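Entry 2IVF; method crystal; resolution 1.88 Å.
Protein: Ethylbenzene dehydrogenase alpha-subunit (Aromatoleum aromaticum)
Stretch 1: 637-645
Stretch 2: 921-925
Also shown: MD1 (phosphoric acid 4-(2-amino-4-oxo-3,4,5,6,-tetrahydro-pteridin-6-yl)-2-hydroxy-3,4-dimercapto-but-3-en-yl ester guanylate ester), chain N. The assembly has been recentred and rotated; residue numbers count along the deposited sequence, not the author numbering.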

# COMPACT_ATOMS: atom_id res chain seq x y z
N THR A 637 5.41 -7.48 -17.19
CA THR A 637 4.45 -8.44 -16.69
C THR A 637 3.05 -7.92 -16.87
O THR A 637 2.08 -8.69 -16.85
N ARG A 638 2.93 -6.61 -17.05
CA ARG A 638 1.69 -5.93 -16.89
C ARG A 638 1.54 -4.87 -18.02
O ARG A 638 2.54 -4.33 -18.52
N MET A 639 0.31 -4.63 -18.44
CA MET A 639 0.07 -3.62 -19.47
C MET A 639 0.04 -2.24 -18.82
O MET A 639 -1.02 -1.70 -18.44
N SER A 640 1.24 -1.69 -18.64
CA SER A 640 1.41 -0.36 -18.08
C SER A 640 0.95 0.67 -19.07
O SER A 640 0.84 0.39 -20.25
N SER A 641 0.71 1.88 -18.58
CA SER A 641 0.34 2.96 -19.45
C SER A 641 1.42 3.22 -20.47
O SER A 641 1.11 3.53 -21.64
N SER A 642 2.69 3.07 -20.07
CA SER A 642 3.79 3.30 -21.04
C SER A 642 3.94 2.20 -22.08
O SER A 642 4.27 2.48 -23.24
N ALA A 643 3.72 0.95 -21.67
CA ALA A 643 3.71 -0.20 -22.57
C ALA A 643 2.66 -0.07 -23.65
O ALA A 643 2.82 -0.59 -24.75
N MET A 644 1.56 0.63 -23.34
CA MET A 644 0.53 0.90 -24.34
C MET A 644 1.04 1.68 -25.53
O MET A 644 0.43 1.67 -26.59
N TYR A 645 2.16 2.38 -25.36
CA TYR A 645 2.75 3.14 -26.44
C TYR A 645 3.92 2.43 -27.10
O TYR A 645 4.52 2.96 -28.03
N TRP A 921 -0.92 7.44 -9.46
CA TRP A 921 -1.73 6.45 -10.15
C TRP A 921 -1.10 6.21 -11.52
O TRP A 921 -0.33 7.07 -12.02
N ASP A 922 -1.40 5.08 -12.14
CA ASP A 922 -0.88 4.85 -13.47
C ASP A 922 -1.66 5.71 -14.42
O ASP A 922 -2.84 5.97 -14.19
N ALA A 923 -1.02 6.15 -15.50
CA ALA A 923 -1.62 7.15 -16.40
C ALA A 923 -2.93 6.74 -17.08
O ALA A 923 -3.81 7.58 -17.27
N HIS A 924 -3.07 5.45 -17.43
CA HIS A 924 -4.28 5.00 -18.12
C HIS A 924 -5.43 4.70 -17.13
O HIS A 924 -6.49 4.11 -17.50
N GLN A 925 -5.24 5.11 -15.88
CA GLN A 925 -6.35 5.16 -14.92
C GLN A 925 -7.08 6.51 -14.94
O GLN A 925 -8.10 6.70 -14.24

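How does Arg638 reach the other stretch when its CA-to-CB bond points sideways? The side chain leaves the backbone extended, with chi1 and chi2 both t, then turns at chi3 (79°, p) and chi4 (89°), and these bends carry the guanidinium to Asp922. Both terminal nitrogens meet the same carboxylate oxygen: NH2 of Arg638 lies 2.9 Å from OD2 of Asp922 and NH1 of Arg638 lies 3.0 Å from that OD2, forming a salt bridge reinforced by two hydrogen bonds. OD2 sits near the guanidinium plane, at its edge, where the N-H groups can reach it.

What does the rest of the guanidinium do? It holds the ribose of the guanosine part of MD1. Arg638 NE donates to MD1 O2' at 2.9 Å, and Arg638 NH2 donates to MD1 O3' at 2.7 Å with a nearly straight angle of 167°; a weak bond from Arg638 NE to MD1 O3' spans 3.3 Å. One planar group thus ties the cofactor to the second stretch, with NH2 serving both partners. Ser640 points away from the second stretch, and its CB comes within 3.4 Å of MD1 O3'. The p rotamer of Ser640 (chi1 70°) places Ser640 OG to accept from the backbone N of Ala643 at 3.0 Å, bracing the turn into the short 3-10 segment.

Why does Asp922 point its carboxylate inward? Its t rotamer (chi1 -155°) brings the carboxylate to the first stretch, and chi2 (-14°) turns its two oxygens to different partners. While OD2 takes the arginine, Asp922 OD1 accepts from Ser641 OG at 2.6 Å, a short bond made possible by the p rotamer of Ser641 (chi1 63°). Asp922 OD1 also accepts from the backbone N of Ala923 at 2.9 Å, so the carboxylate is held from its own stretch as well. The backbone N of Asp922 is engaged too, donating to Gln925 OE1 at 2.8 Å.

How does the His924 ring fit against the first stretch? With chi1 at 56° (p) and chi2 at -7°, the imidazole reaches back to the loop and directs His924 NE2 at the backbone O of Met639, 2.8 Å away with a good angle of 164°. That acceptor lies near the ring plane, as a hydrogen bond from NE2 requires. Ser641, whose CB points toward the second stretch, covers one face: its CB stands 3.8 Å from the centroid of the His924 ring in a CH-pi contact. Met644, m at all three chi angles, adds a looser contact, its CG 4.2 Å from CD2 of His924.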

# COMPACT_ATOMS: atom_id res chain seq x y z
CB THR A 637 4.66 -8.68 -15.20
OG1 THR A 637 4.65 -7.41 -14.54
CG2 THR A 637 5.99 -9.38 -14.96
CB ARG A 638 1.73 -5.30 -15.49
CG ARG A 638 0.56 -4.50 -15.02
CD ARG A 638 0.93 -3.74 -13.72
NE ARG A 638 1.70 -2.57 -14.08
CZ ARG A 638 1.18 -1.38 -14.37
NH1 ARG A 638 -0.13 -1.16 -14.33
NH2 ARG A 638 1.98 -0.43 -14.75
CB MET A 639 -1.18 -3.89 -20.29
CG MET A 639 -1.33 -2.91 -21.41
SD MET A 639 -0.02 -3.04 -22.65
CE MET A 639 -0.48 -4.49 -23.57
CB SER A 640 2.88 -0.10 -17.72
OG SER A 640 3.68 0.04 -18.86
CB SER A 641 0.04 4.23 -18.63
OG SER A 641 1.18 4.66 -17.95
CB SER A 642 5.14 3.57 -20.33
OG SER A 642 4.99 4.60 -19.36
CB ALA A 643 3.51 -1.54 -21.76
CB MET A 644 -0.68 1.56 -23.68
CG MET A 644 -1.48 0.54 -22.84
SD MET A 644 -2.27 -0.70 -23.88
CE MET A 644 -3.52 0.27 -24.76
CB TYR A 645 3.26 4.49 -25.94
CG TYR A 645 2.16 5.39 -25.53
CD1 TYR A 645 1.63 5.29 -24.26
CD2 TYR A 645 1.61 6.33 -26.42
CE1 TYR A 645 0.61 6.10 -23.87
CE2 TYR A 645 0.57 7.17 -25.99
CZ TYR A 645 0.10 7.02 -24.69
OH TYR A 645 -0.93 7.80 -24.18
CB TRP A 921 -3.16 6.98 -10.35
CG TRP A 921 -3.82 7.28 -9.02
CD1 TRP A 921 -3.91 8.48 -8.41
CD2 TRP A 921 -4.40 6.32 -8.13
NE1 TRP A 921 -4.58 8.37 -7.20
CE2 TRP A 921 -4.90 7.04 -7.01
CE3 TRP A 921 -4.63 4.95 -8.21
CZ2 TRP A 921 -5.52 6.42 -5.94
CZ3 TRP A 921 -5.24 4.34 -7.16
CH2 TRP A 921 -5.68 5.06 -6.03
CB ASP A 922 -0.99 3.37 -13.85
CG ASP A 922 0.02 2.95 -14.90
OD1 ASP A 922 0.65 3.81 -15.58
OD2 ASP A 922 0.10 1.71 -15.07
CB ALA A 923 -0.62 7.62 -17.42
CB HIS A 924 -4.00 3.86 -19.09
CG HIS A 924 -3.34 2.65 -18.49
ND1 HIS A 924 -2.88 2.61 -17.19
CD2 HIS A 924 -3.02 1.46 -19.05
CE1 HIS A 924 -2.34 1.43 -16.97
NE2 HIS A 924 -2.41 0.71 -18.07
CB GLN A 925 -5.86 4.92 -13.49
CG GLN A 925 -5.16 3.61 -13.29
CD GLN A 925 -4.81 3.38 -11.84
OE1 GLN A 925 -3.65 3.58 -11.41
NE2 GLN A 925 -5.81 2.96 -11.08
PB MD1 N . 8.37 3.19 -11.92
O3B MD1 N . 7.08 2.42 -11.43
O1B MD1 N . 9.54 2.34 -11.56
O2B MD1 N . 8.21 3.80 -13.26
O3A MD1 N . 8.38 4.42 -10.93
C10 MD1 N . 9.05 4.40 -9.65
C11 MD1 N . 8.63 5.71 -8.99
O11 MD1 N . 7.27 5.43 -8.51
C12 MD1 N . 9.51 5.99 -7.80
S12 MD1 N . 10.49 4.79 -7.08
C13 MD1 N . 9.50 7.23 -7.20
S13 MD1 N . 10.43 7.57 -5.83
C14 MD1 N . 8.71 8.36 -7.71
N15 MD1 N . 7.71 8.94 -6.87
C16 MD1 N . 6.86 9.90 -7.33
C15 MD1 N . 6.01 10.49 -6.41
O14 MD1 N . 6.02 10.16 -5.19
N17 MD1 N . 5.13 11.38 -6.94
C17 MD1 N . 5.14 11.72 -8.29
N16 MD1 N . 4.26 12.63 -8.68
N18 MD1 N . 6.02 11.17 -9.14
C20 MD1 N . 6.87 10.28 -8.67
N8 MD1 N . 7.79 9.75 -9.52
C7 MD1 N . 8.73 8.71 -9.18
PA MD1 N . 5.86 1.71 -12.21
O1A MD1 N . 5.32 0.70 -11.25
O2A MD1 N . 4.94 2.77 -12.67
O5' MD1 N . 6.49 0.99 -13.47
C5' MD1 N . 7.28 -0.17 -13.21
C4' MD1 N . 6.83 -1.28 -14.07
O4' MD1 N . 7.57 -2.39 -13.60
C1' MD1 N . 6.74 -3.52 -13.87
N9 MD1 N . 7.08 -4.73 -13.12
C4 MD1 N . 7.70 -5.77 -13.66
N3 MD1 N . 8.15 -5.94 -14.92
C2 MD1 N . 8.77 -7.07 -15.27
N2 MD1 N . 9.23 -7.25 -16.53
N1 MD1 N . 8.85 -8.08 -14.32
C6 MD1 N . 8.42 -7.97 -13.03
O6 MD1 N . 8.61 -8.90 -12.25
C5 MD1 N . 7.82 -6.75 -12.66
N7 MD1 N . 7.26 -6.28 -11.56
C8 MD1 N . 6.83 -5.04 -11.84
C2' MD1 N . 5.34 -3.06 -13.48
O2' MD1 N . 4.28 -3.79 -14.14
C3' MD1 N . 5.35 -1.56 -13.81
O3' MD1 N . 4.57 -1.25 -14.99